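Local coordinates for Pbp related beta-lactamase (Pyrococcus abyssi, PDB 2QMI), which is an archaeal peptidase related to penicillin-binding proteins and beta-lactamases, probably of serine type, that assembles into a self-compartmentalizing octamer, at residues M1-K13 with I337-E351. Residues are numbered along the deposited sequence; the frame is centred on the assembly and turned at random.
Sequences MDVGKLESFIVEK and IAMYALALLLGKNPE
F9 and Y340 lie face to face where the N-terminal helix 3-13 runs antiparallel (166°) to helix 337-345, an example of how one aromatic stack can anchor one part of a helix pair whose axes approach to 10.6 Å. The rings are nearly parallel, their planes 2° apart, with centroids separated by 3.8 Å. Each is sandwiched: K13 CG covers the far face of F9 and P350 CG that of Y340. E351 OE2, in the plane of the tyrosine ring, accepts from Y340 OH at 2.7 Å through its anti lone pair, which helps to set the turn of the ring. L6 continues this tight part, placing CD1 3.8 Å from Y340 CD2 while its CB meets L344 CD1; deeper still, I10 rests on I337. The stem of K5 belongs here too, a knob among Y340, L344, P350 and E351: chi1 of -176° carries the chain, extended until its last bend, past Y340 at about a right angle, CG near OH, and CE comes to 3.9 Å from L344 CD2.

Toward the solvent side the grip loosens. K5 NZ remains 4.6 Å from E351 OE2, so any attraction falls short of a salt bridge. Exposed M1 closes this end, its SD 3.8 Å from L345 CD2.

The pair packs on the antiparallel sheet of the beta-lactamase-like fold: M1 and L345 both touch I26 of strand 21-28, and I337 packs on V325 of strand 321-327. Helix 355-364 flanks the aromatic end, with I357 against Y340 and E351.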
ATOM      1  N   MET A   1      22.534  44.171 -28.688  1.00 31.15           N
ATOM      2  CA  MET A   1      21.541  43.165 -28.206  1.00 30.73           C
ATOM      3  C   MET A   1      21.094  43.492 -26.786  1.00 29.65           C
ATOM      4  O   MET A   1      21.853  44.048 -25.999  1.00 29.50           O
ATOM      5  CB  MET A   1      22.165  41.760 -28.246  1.00 31.56           C
ATOM      6  CG  MET A   1      21.166  40.617 -28.135  1.00 32.23           C
ATOM      7  SD  MET A   1      21.969  38.989 -28.228  1.00 33.25           S
ATOM      8  CE  MET A   1      22.713  38.908 -26.564  1.00 31.08           C
ATOM      9  N   ASP A   2      19.855  43.135 -26.467  1.00 29.95           N
ATOM     10  CA  ASP A   2      19.285  43.377 -25.141  1.00 29.32           C
ATOM     11  C   ASP A   2      19.583  42.182 -24.227  1.00 28.40           C
ATOM     12  O   ASP A   2      18.710  41.347 -23.972  1.00 28.17           O
ATOM     13  CB  ASP A   2      17.773  43.586 -25.289  1.00 29.57           C
ATOM     14  CG  ASP A   2      17.087  43.944 -23.980  1.00 30.18           C
ATOM     15  OD1 ASP A   2      17.785  44.110 -22.956  1.00 28.66           O
ATOM     16  OD2 ASP A   2      15.834  44.062 -23.984  1.00 31.05           O
ATOM     17  N   VAL A   3      20.815  42.104 -23.732  1.00 28.09           N
ATOM     18  CA  VAL A   3      21.225  41.004 -22.859  1.00 28.30           C
ATOM     19  C   VAL A   3      20.340  40.824 -21.623  1.00 27.68           C
ATOM     20  O   VAL A   3      20.054  39.696 -21.226  1.00 28.52           O
ATOM     21  CB  VAL A   3      22.691  41.161 -22.383  1.00 28.92           C
ATOM     22  CG1 VAL A   3      23.594  41.446 -23.571  1.00 28.52           C
ATOM     23  CG2 VAL A   3      22.793  42.259 -21.353  1.00 30.33           C
ATOM     24  N   GLY A   4      19.918  41.925 -21.012  1.00 26.69           N
ATOM     25  CA  GLY A   4      19.068  41.822 -19.838  1.00 25.06           C
ATOM     26  C   GLY A   4      17.841  40.986 -20.148  1.00 25.84           C
ATOM     27  O   GLY A   4      17.428  40.130 -19.358  1.00 24.77           O
ATOM     28  N   LYS A   5      17.260  41.231 -21.316  1.00 25.50           N
ATOM     29  CA  LYS A   5      16.082  40.507 -21.760  1.00 24.89           C
ATOM     30  C   LYS A   5      16.443  39.026 -21.990  1.00 25.25           C
ATOM     31  O   LYS A   5      15.695  38.122 -21.608  1.00 24.74           O
ATOM     32  CB  LYS A   5      15.567  41.163 -23.048  1.00 26.37           C
ATOM     33  CG  LYS A   5      14.269  40.619 -23.628  1.00 27.40           C
ATOM     34  CD  LYS A   5      13.826  41.527 -24.783  1.00 29.06           C
ATOM     35  CE  LYS A   5      12.679  40.947 -25.603  1.00 29.79           C
ATOM     36  NZ  LYS A   5      11.409  40.853 -24.854  1.00 30.43           N
ATOM     37  N   LEU A   6      17.602  38.776 -22.592  1.00 24.89           N
ATOM     38  CA  LEU A   6      18.021  37.401 -22.858  1.00 24.89           C
ATOM     39  C   LEU A   6      18.336  36.607 -21.588  1.00 24.46           C
ATOM     40  O   LEU A   6      17.836  35.497 -21.403  1.00 24.41           O
ATOM     41  CB  LEU A   6      19.236  37.383 -23.783  1.00 24.08           C
ATOM     42  CG  LEU A   6      19.805  35.986 -24.068  1.00 22.89           C
ATOM     43  CD1 LEU A   6      18.745  35.126 -24.721  1.00 21.53           C
ATOM     44  CD2 LEU A   6      21.025  36.096 -24.962  1.00 22.19           C
ATOM     45  N   GLU A   7      19.163  37.173 -20.715  1.00 23.80           N
ATOM     46  CA  GLU A   7      19.531  36.491 -19.479  1.00 24.28           C
ATOM     47  C   GLU A   7      18.298  36.254 -18.605  1.00 24.94           C
ATOM     48  O   GLU A   7      18.129  35.180 -18.015  1.00 22.52           O
ATOM     49  CB  GLU A   7      20.577  37.313 -18.719  1.00 25.01           C
ATOM     50  CG  GLU A   7      21.731  37.772 -19.594  1.00 27.04           C
ATOM     51  CD  GLU A   7      22.955  38.206 -18.802  1.00 29.52           C
ATOM     52  OE1 GLU A   7      22.802  38.886 -17.764  1.00 31.10           O
ATOM     53  OE2 GLU A   7      24.080  37.872 -19.227  1.00 30.59           O
ATOM     54  N   SER A   8      17.436  37.266 -18.530  1.00 24.63           N
ATOM     55  CA  SER A   8      16.208  37.174 -17.751  1.00 24.55           C
ATOM     56  C   SER A   8      15.423  35.958 -18.242  1.00 24.11           C
ATOM     57  O   SER A   8      15.005  35.101 -17.459  1.00 24.65           O
ATOM     58  CB  SER A   8      15.374  38.446 -17.946  1.00 25.46           C
ATOM     59  OG  SER A   8      14.378  38.574 -16.949  1.00 27.44           O
ATOM     60  N   PHE A   9      15.239  35.888 -19.553  1.00 22.93           N
ATOM     61  CA  PHE A   9      14.515  34.789 -20.178  1.00 23.26           C
ATOM     62  C   PHE A   9      15.125  33.436 -19.818  1.00 23.64           C
ATOM     63  O   PHE A   9      14.421  32.507 -19.407  1.00 22.64           O
ATOM     64  CB  PHE A   9      14.535  34.970 -21.701  1.00 23.16           C
ATOM     65  CG  PHE A   9      14.107  33.748 -22.469  1.00 24.56           C
ATOM     66  CD1 PHE A   9      12.772  33.363 -22.506  1.00 24.22           C
ATOM     67  CD2 PHE A   9      15.046  32.991 -23.166  1.00 24.10           C
ATOM     68  CE1 PHE A   9      12.380  32.243 -23.231  1.00 23.75           C
ATOM     69  CE2 PHE A   9      14.665  31.875 -23.889  1.00 23.22           C
ATOM     70  CZ  PHE A   9      13.329  31.499 -23.925  1.00 24.19           C
ATOM     71  N   ILE A  10      16.441  33.336 -19.985  1.00 22.96           N
ATOM     72  CA  ILE A  10      17.167  32.103 -19.707  1.00 21.74           C
ATOM     73  C   ILE A  10      17.016  31.594 -18.277  1.00 21.34           C
ATOM     74  O   ILE A  10      16.744  30.412 -18.068  1.00 22.09           O
ATOM     75  CB  ILE A  10      18.667  32.277 -20.046  1.00 21.51           C
ATOM     76  CG1 ILE A  10      18.822  32.447 -21.564  1.00 21.31           C
ATOM     77  CG2 ILE A  10      19.475  31.083 -19.542  1.00 20.20           C
ATOM     78  CD1 ILE A  10      20.219  32.846 -22.011  1.00 21.05           C
ATOM     79  N   VAL A  11      17.171  32.478 -17.298  1.00 19.87           N
ATOM     80  CA  VAL A  11      17.059  32.079 -15.905  1.00 20.32           C
ATOM     81  C   VAL A  11      15.641  31.660 -15.509  1.00 22.08           C
ATOM     82  O   VAL A  11      15.454  30.820 -14.626  1.00 21.46           O
ATOM     83  CB  VAL A  11      17.542  33.209 -14.977  1.00 20.13           C
ATOM     84  CG1 VAL A  11      17.308  32.830 -13.515  1.00 20.31           C
ATOM     85  CG2 VAL A  11      19.023  33.468 -15.217  1.00 17.65           C
ATOM     86  N   GLU A  12      14.644  32.246 -16.166  1.00 23.24           N
ATOM     87  CA  GLU A  12      13.256  31.925 -15.881  1.00 23.68           C
ATOM     88  C   GLU A  12      12.898  30.553 -16.455  1.00 24.16           C
ATOM     89  O   GLU A  12      12.131  29.799 -15.846  1.00 24.48           O
ATOM     90  CB  GLU A  12      12.330  33.004 -16.465  1.00 25.69           C
ATOM     91  CG  GLU A  12      12.636  34.421 -15.959  1.00 29.33           C
ATOM     92  CD  GLU A  12      11.631  35.455 -16.445  1.00 31.13           C
ATOM     93  OE1 GLU A  12      11.434  35.577 -17.675  1.00 32.87           O
ATOM     94  OE2 GLU A  12      11.035  36.153 -15.596  1.00 33.05           O
ATOM     95  N   LYS A  13      13.444  30.229 -17.622  1.00 22.49           N
ATOM     96  CA  LYS A  13      13.166  28.939 -18.241  1.00 22.84           C
ATOM     97  C   LYS A  13      13.820  27.801 -17.473  1.00 23.02           C
ATOM     98  O   LYS A  13      13.218  26.734 -17.307  1.00 23.15           O
ATOM     99  CB  LYS A  13      13.634  28.921 -19.701  1.00 23.21           C
ATOM    100  CG  LYS A  13      12.712  29.693 -20.636  1.00 24.83           C
ATOM    101  CD  LYS A  13      11.284  29.144 -20.551  1.00 24.40           C
ATOM    102  CE  LYS A  13      10.310  29.952 -21.372  1.00 26.56           C
ATOM    103  NZ  LYS A  13       8.909  29.479 -21.160  1.00 29.23           N
ATOM    104  N   ILE A 337      16.091  28.513 -27.156  1.00 20.00           N
ATOM    105  CA  ILE A 337      16.962  29.533 -26.589  1.00 19.34           C
ATOM    106  C   ILE A 337      17.786  30.173 -27.716  1.00 19.44           C
ATOM    107  O   ILE A 337      17.895  31.396 -27.810  1.00 18.76           O
ATOM    108  CB  ILE A 337      17.908  28.918 -25.538  1.00 19.48           C
ATOM    109  CG1 ILE A 337      17.078  28.386 -24.362  1.00 20.66           C
ATOM    110  CG2 ILE A 337      18.928  29.952 -25.077  1.00 19.41           C
ATOM    111  CD1 ILE A 337      17.891  27.800 -23.233  1.00 21.55           C
ATOM    112  N   ALA A 338      18.352  29.336 -28.577  1.00 18.08           N
ATOM    113  CA  ALA A 338      19.156  29.828 -29.690  1.00 17.83           C
ATOM    114  C   ALA A 338      18.357  30.795 -30.562  1.00 19.52           C
ATOM    115  O   ALA A 338      18.832  31.880 -30.900  1.00 19.25           O
ATOM    116  CB  ALA A 338      19.653  28.657 -30.530  1.00 15.97           C
ATOM    117  N   MET A 339      17.136  30.404 -30.917  1.00 19.35           N
ATOM    118  CA  MET A 339      16.294  31.235 -31.765  1.00 20.02           C
ATOM    119  C   MET A 339      15.868  32.547 -31.096  1.00 20.37           C
ATOM    120  O   MET A 339      15.694  33.563 -31.770  1.00 19.88           O
ATOM    121  CB  MET A 339      15.087  30.421 -32.230  1.00 20.67           C
ATOM    122  CG  MET A 339      15.506  29.146 -32.954  1.00 20.92           C
ATOM    123  SD  MET A 339      14.157  28.082 -33.499  1.00 25.43           S
ATOM    124  CE  MET A 339      14.851  27.332 -34.968  1.00 21.65           C
ATOM    125  N   TYR A 340      15.730  32.529 -29.773  1.00 20.09           N
ATOM    126  CA  TYR A 340      15.359  33.719 -29.015  1.00 19.46           C
ATOM    127  C   TYR A 340      16.481  34.757 -29.183  1.00 19.38           C
ATOM    128  O   TYR A 340      16.225  35.943 -29.388  1.00 18.45           O
ATOM    129  CB  TYR A 340      15.206  33.363 -27.529  1.00 20.75           C
ATOM    130  CG  TYR A 340      14.515  34.413 -26.680  1.00 21.84           C
ATOM    131  CD1 TYR A 340      13.145  34.338 -26.426  1.00 23.80           C
ATOM    132  CD2 TYR A 340      15.234  35.465 -26.109  1.00 23.86           C
ATOM    133  CE1 TYR A 340      12.503  35.282 -25.614  1.00 23.98           C
ATOM    134  CE2 TYR A 340      14.604  36.417 -25.296  1.00 23.99           C
ATOM    135  CZ  TYR A 340      13.240  36.310 -25.053  1.00 24.35           C
ATOM    136  OH  TYR A 340      12.619  37.207 -24.221  1.00 25.57           O
ATOM    137  N   ALA A 341      17.725  34.296 -29.084  1.00 18.44           N
ATOM    138  CA  ALA A 341      18.879  35.173 -29.232  1.00 19.86           C
ATOM    139  C   ALA A 341      18.964  35.666 -30.683  1.00 20.75           C
ATOM    140  O   ALA A 341      19.125  36.866 -30.931  1.00 22.13           O
ATOM    141  CB  ALA A 341      20.157  34.431 -28.841  1.00 18.62           C
ATOM    142  N   LEU A 342      18.848  34.745 -31.639  1.00 19.61           N
ATOM    143  CA  LEU A 342      18.898  35.115 -33.050  1.00 20.40           C
ATOM    144  C   LEU A 342      17.874  36.199 -33.366  1.00 21.09           C
ATOM    145  O   LEU A 342      18.183  37.163 -34.066  1.00 22.80           O
ATOM    146  CB  LEU A 342      18.657  33.890 -33.933  1.00 19.03           C
ATOM    147  CG  LEU A 342      19.790  32.859 -33.940  1.00 18.47           C
ATOM    148  CD1 LEU A 342      19.328  31.578 -34.598  1.00 18.88           C
ATOM    149  CD2 LEU A 342      20.992  33.438 -34.660  1.00 19.42           C
ATOM    150  N   ALA A 343      16.660  36.047 -32.844  1.00 21.61           N
ATOM    151  CA  ALA A 343      15.602  37.029 -33.066  1.00 23.11           C
ATOM    152  C   ALA A 343      16.015  38.409 -32.555  1.00 24.58           C
ATOM    153  O   ALA A 343      15.820  39.421 -33.239  1.00 26.38           O
ATOM    154  CB  ALA A 343      14.329  36.587 -32.372  1.00 23.51           C
ATOM    155  N   LEU A 344      16.578  38.451 -31.350  1.00 24.31           N
ATOM    156  CA  LEU A 344      17.022  39.709 -30.766  1.00 24.42           C
ATOM    157  C   LEU A 344      18.053  40.375 -31.667  1.00 24.65           C
ATOM    158  O   LEU A 344      17.955  41.566 -31.976  1.00 25.05           O
ATOM    159  CB  LEU A 344      17.621  39.462 -29.384  1.00 23.72           C
ATOM    160  CG  LEU A 344      16.625  38.998 -28.322  1.00 23.80           C
ATOM    161  CD1 LEU A 344      17.371  38.678 -27.031  1.00 23.50           C
ATOM    162  CD2 LEU A 344      15.582  40.085 -28.091  1.00 22.26           C
ATOM    163  N   LEU A 345      19.040  39.592 -32.090  1.00 26.32           N
ATOM    164  CA  LEU A 345      20.099  40.075 -32.974  1.00 26.69           C
ATOM    165  C   LEU A 345      19.542  40.576 -34.306  1.00 26.63           C
ATOM    166  O   LEU A 345      20.123  41.471 -34.926  1.00 27.57           O
ATOM    167  CB  LEU A 345      21.109  38.954 -33.237  1.00 26.75           C
ATOM    168  CG  LEU A 345      22.018  38.554 -32.072  1.00 27.52           C
ATOM    169  CD1 LEU A 345      22.684  37.226 -32.364  1.00 26.85           C
ATOM    170  CD2 LEU A 345      23.058  39.640 -31.856  1.00 28.07           C
ATOM    171  N   LEU A 346      18.435  39.986 -34.746  1.00 25.41           N
ATOM    172  CA  LEU A 346      17.791  40.373 -35.995  1.00 26.11           C
ATOM    173  C   LEU A 346      16.824  41.539 -35.764  1.00 27.66           C
ATOM    174  O   LEU A 346      16.054  41.911 -36.660  1.00 27.23           O
ATOM    175  CB  LEU A 346      17.019  39.189 -36.587  1.00 25.20           C
ATOM    176  CG  LEU A 346      17.812  38.061 -37.255  1.00 24.56           C
ATOM    177  CD1 LEU A 346      16.888  36.874 -37.519  1.00 21.96           C
ATOM    178  CD2 LEU A 346      18.422  38.551 -38.558  1.00 23.28           C
ATOM    179  N   GLY A 347      16.850  42.091 -34.554  1.00 27.33           N
ATOM    180  CA  GLY A 347      15.985  43.210 -34.232  1.00 28.53           C
ATOM    181  C   GLY A 347      14.501  42.899 -34.150  1.00 28.95           C
ATOM    182  O   GLY A 347      13.672  43.803 -34.273  1.00 29.75           O
ATOM    183  N   LYS A 348      14.152  41.633 -33.944  1.00 29.66           N
ATOM    184  CA  LYS A 348      12.745  41.247 -33.835  1.00 29.82           C
ATOM    185  C   LYS A 348      12.380  40.820 -32.417  1.00 29.32           C
ATOM    186  O   LYS A 348      13.223  40.296 -31.689  1.00 29.64           O
ATOM    187  CB  LYS A 348      12.426  40.100 -34.795  1.00 29.87           C
ATOM    188  CG  LYS A 348      12.554  40.479 -36.256  1.00 30.95           C
ATOM    189  CD  LYS A 348      11.706  39.576 -37.119  1.00 31.67           C
ATOM    190  CE  LYS A 348      11.455  40.220 -38.475  1.00 32.05           C
ATOM    191  NZ  LYS A 348      12.750  40.629 -39.058  1.00 32.59           N
ATOM    192  N   ASN A 349      11.126  41.044 -32.032  1.00 28.24           N
ATOM    193  CA  ASN A 349      10.654  40.663 -30.702  1.00 29.60           C
ATOM    194  C   ASN A 349      10.318  39.165 -30.693  1.00 27.82           C
ATOM    195  O   ASN A 349       9.351  38.725 -31.327  1.00 25.95           O
ATOM    196  CB  ASN A 349       9.405  41.462 -30.317  1.00 32.25           C
ATOM    197  CG  ASN A 349       8.972  41.203 -28.884  1.00 35.09           C
ATOM    198  OD1 ASN A 349       9.205  40.114 -28.340  1.00 36.06           O
ATOM    199  ND2 ASN A 349       8.330  42.194 -28.263  1.00 37.01           N
ATOM    200  N   PRO A 350      11.103  38.367 -29.955  1.00 26.86           N
ATOM    201  CA  PRO A 350      10.873  36.921 -29.882  1.00 26.25           C
ATOM    202  C   PRO A 350       9.542  36.583 -29.231  1.00 26.73           C
ATOM    203  O   PRO A 350       8.860  35.640 -29.636  1.00 26.21           O
ATOM    204  CB  PRO A 350      12.059  36.432 -29.060  1.00 25.56           C
ATOM    205  CG  PRO A 350      12.250  37.555 -28.084  1.00 26.06           C
ATOM    206  CD  PRO A 350      12.122  38.783 -28.971  1.00 27.18           C
ATOM    207  N   GLU A 351       9.179  37.364 -28.222  1.00 26.89           N
ATOM    208  CA  GLU A 351       7.934  37.165 -27.494  1.00 28.77           C
ATOM    209  C   GLU A 351       6.700  37.208 -28.403  1.00 28.89           C
ATOM    210  O   GLU A 351       5.608  36.814 -27.989  1.00 29.37           O
ATOM    211  CB  GLU A 351       7.798  38.231 -26.396  1.00 30.61           C
ATOM    212  CG  GLU A 351       8.947  38.273 -25.375  1.00 33.66           C
ATOM    213  CD  GLU A 351       8.918  37.101 -24.402  1.00 36.93           C
ATOM    214  OE1 GLU A 351       7.813  36.737 -23.937  1.00 38.67           O
ATOM    215  OE2 GLU A 351       9.996  36.547 -24.082  1.00 37.55           O
TER